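PDB 3OYO: hemopexin fold protein CP4 from Vigna unguiculata, which is a seed protein of uncertain function with the four-bladed beta-propeller fold of the haemopexins and a bound calcium ion. Local coordinates for residues 157-162 with 202-207. Numbering follows the deposited sequence.
Sequences DGFPVL and ADTLVG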
loop_
_atom_site.group_PDB
_atom_site.type_symbol
_atom_site.label_atom_id
_atom_site.label_comp_id
_atom_site.label_asym_id
_atom_site.label_seq_id
_atom_site.Cartn_x
_atom_site.Cartn_y
_atom_site.Cartn_z
ATOM N N ASP A 157 -7.129 1.741 18.763
ATOM C CA ASP A 157 -6.414 2.408 19.859
ATOM C C ASP A 157 -5.391 3.417 19.373
ATOM O O ASP A 157 -5.299 4.528 19.924
ATOM C CB ASP A 157 -5.715 1.388 20.746
ATOM C CG ASP A 157 -6.678 0.468 21.404
ATOM O OD1 ASP A 157 -7.756 0.928 21.815
ATOM O OD2 ASP A 157 -6.381 -0.730 21.522
ATOM N N GLY A 158 -4.628 3.037 18.356
ATOM C CA GLY A 158 -3.629 3.942 17.800
ATOM C C GLY A 158 -4.228 5.095 17.033
ATOM O O GLY A 158 -3.624 6.171 16.968
ATOM N N PHE A 159 -5.407 4.875 16.441
ATOM C CA PHE A 159 -6.111 5.883 15.604
ATOM C C PHE A 159 -7.544 6.021 16.109
ATOM O O PHE A 159 -8.460 5.400 15.566
ATOM C CB PHE A 159 -6.197 5.418 14.159
ATOM C CG PHE A 159 -4.867 5.276 13.464
ATOM C CD1 PHE A 159 -4.326 6.339 12.758
ATOM C CD2 PHE A 159 -4.151 4.079 13.539
ATOM C CE1 PHE A 159 -3.111 6.212 12.081
ATOM C CE2 PHE A 159 -2.921 3.916 12.883
ATOM C CZ PHE A 159 -2.402 4.984 12.148
ATOM N N PRO A 160 -7.768 6.800 17.178
ATOM C CA PRO A 160 -9.165 6.857 17.676
ATOM C C PRO A 160 -10.240 7.302 16.673
ATOM O O PRO A 160 -11.375 6.830 16.752
ATOM C CB PRO A 160 -9.087 7.819 18.879
ATOM C CG PRO A 160 -7.829 8.539 18.693
ATOM C CD PRO A 160 -6.864 7.586 18.013
ATOM N N VAL A 161 -9.906 8.153 15.708
ATOM C CA VAL A 161 -10.905 8.518 14.672
ATOM C C VAL A 161 -11.338 7.339 13.799
ATOM O O VAL A 161 -12.439 7.343 13.232
ATOM C CB VAL A 161 -10.429 9.676 13.765
ATOM C CG1 VAL A 161 -10.418 10.937 14.535
ATOM C CG2 VAL A 161 -9.069 9.354 13.081
ATOM N N LEU A 162 -10.482 6.322 13.678
ATOM C CA LEU A 162 -10.849 5.115 12.896
ATOM C C LEU A 162 -11.618 4.109 13.732
ATOM O O LEU A 162 -12.209 3.185 13.210
ATOM C CB LEU A 162 -9.613 4.447 12.269
ATOM C CG LEU A 162 -8.855 5.286 11.263
ATOM C CD1 LEU A 162 -7.705 4.467 10.674
ATOM C CD2 LEU A 162 -9.815 5.752 10.198
ATOM N N ALA A 202 -2.873 9.399 17.426
ATOM C CA ALA A 202 -4.107 9.878 18.050
ATOM C C ALA A 202 -4.605 11.196 17.428
ATOM O O ALA A 202 -5.809 11.451 17.399
ATOM C CB ALA A 202 -3.912 10.018 19.569
ATOM N N ASP A 203 -3.680 12.003 16.900
ATOM C CA ASP A 203 -4.003 13.262 16.214
ATOM C C ASP A 203 -4.319 13.153 14.692
ATOM O O ASP A 203 -4.240 14.135 13.957
ATOM C CB ASP A 203 -2.875 14.254 16.456
ATOM C CG ASP A 203 -3.011 14.940 17.786
ATOM O OD1 ASP A 203 -3.996 15.693 17.941
ATOM O OD2 ASP A 203 -2.185 14.695 18.678
ATOM N N THR A 204 -4.678 11.950 14.251
ATOM C CA THR A 204 -5.069 11.694 12.864
ATOM C C THR A 204 -6.400 12.372 12.586
ATOM O O THR A 204 -7.338 12.324 13.415
ATOM C CB THR A 204 -5.146 10.171 12.601
ATOM O OG1 THR A 204 -3.864 9.615 12.857
ATOM C CG2 THR A 204 -5.573 9.817 11.152
ATOM N N LEU A 205 -6.450 13.033 11.424
ATOM C CA LEU A 205 -7.700 13.590 10.901
ATOM C C LEU A 205 -8.249 12.648 9.858
ATOM O O LEU A 205 -7.510 12.058 9.120
ATOM C CB LEU A 205 -7.513 14.982 10.300
ATOM C CG LEU A 205 -6.775 16.040 11.125
ATOM C CD1 LEU A 205 -6.699 17.268 10.303
ATOM C CD2 LEU A 205 -7.481 16.347 12.457
ATOM N N VAL A 206 -9.563 12.499 9.828
ATOM C CA VAL A 206 -10.201 11.593 8.889
ATOM C C VAL A 206 -11.351 12.312 8.178
ATOM O O VAL A 206 -12.014 13.183 8.766
ATOM C CB VAL A 206 -10.673 10.284 9.586
ATOM C CG1 VAL A 206 -11.797 10.536 10.523
ATOM C CG2 VAL A 206 -11.057 9.247 8.580
ATOM N N GLY A 207 -11.541 11.957 6.904
ATOM C CA GLY A 207 -12.585 12.547 6.044
ATOM C C GLY A 207 -13.787 11.653 6.142
ATOM O O GLY A 207 -13.710 10.632 6.811
HETATM O O HOH W 1 -7.128 9.501 15.503
#
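The backbones come closest at Phe-159 and Ala-202, 5.1 Å between CA atoms, and stand farther apart at Val-161 and Val-206; between the backbones a water bridges, accepting from Val-161 N and donating to Ala-202 O. Phe-159 is where the chain leaves helical geometry after helix 155-158, and Leu-162 N bonds back to its carbonyl, closing a type I beta-turn with Pro-160 and Val-161 at its corners. The Phe-159 ring turns an edge to Thr-204: CD1 lies 3.3 Å from OG1, which sits near the ring plane. That hydroxyl, anti to its own carbonyl carbon (chi1 -60°), is hydrogen-bonded to the carbonyl of Lys-201, so beside the ring it already has a polar partner. CB of Val-161 is directed toward 202-207, and the side chain packs against both Thr-204 and Val-206. Its CG2 reaches the Thr-204 carbonyl, with O 3.5 Å away, and also touches the Thr-204 methyl, while its CB meets Val-206 CG1 at 3.6 Å as the two valines slide past each other in opposite directions. The other Val-206 methyl, CG2, is 4.0 Å from Leu-162 CD2. At the exposed end, Pro-160 lays CD against Ala-202 CA, 3.6 Å apart. The contact, mostly apolar, joins two consecutive propeller blades near the periphery: helix 155-158 directly follows 147-154, an outermost strand of one four-stranded blade, and 205-211 is an outermost strand of the next. Within their own blade, Thr-204 and Val-206 touch strand 190-195, whereas Phe-159 packs against Tyr-131 and Phe-133 of strand 129-134 and edge-to-face with Tyr-138.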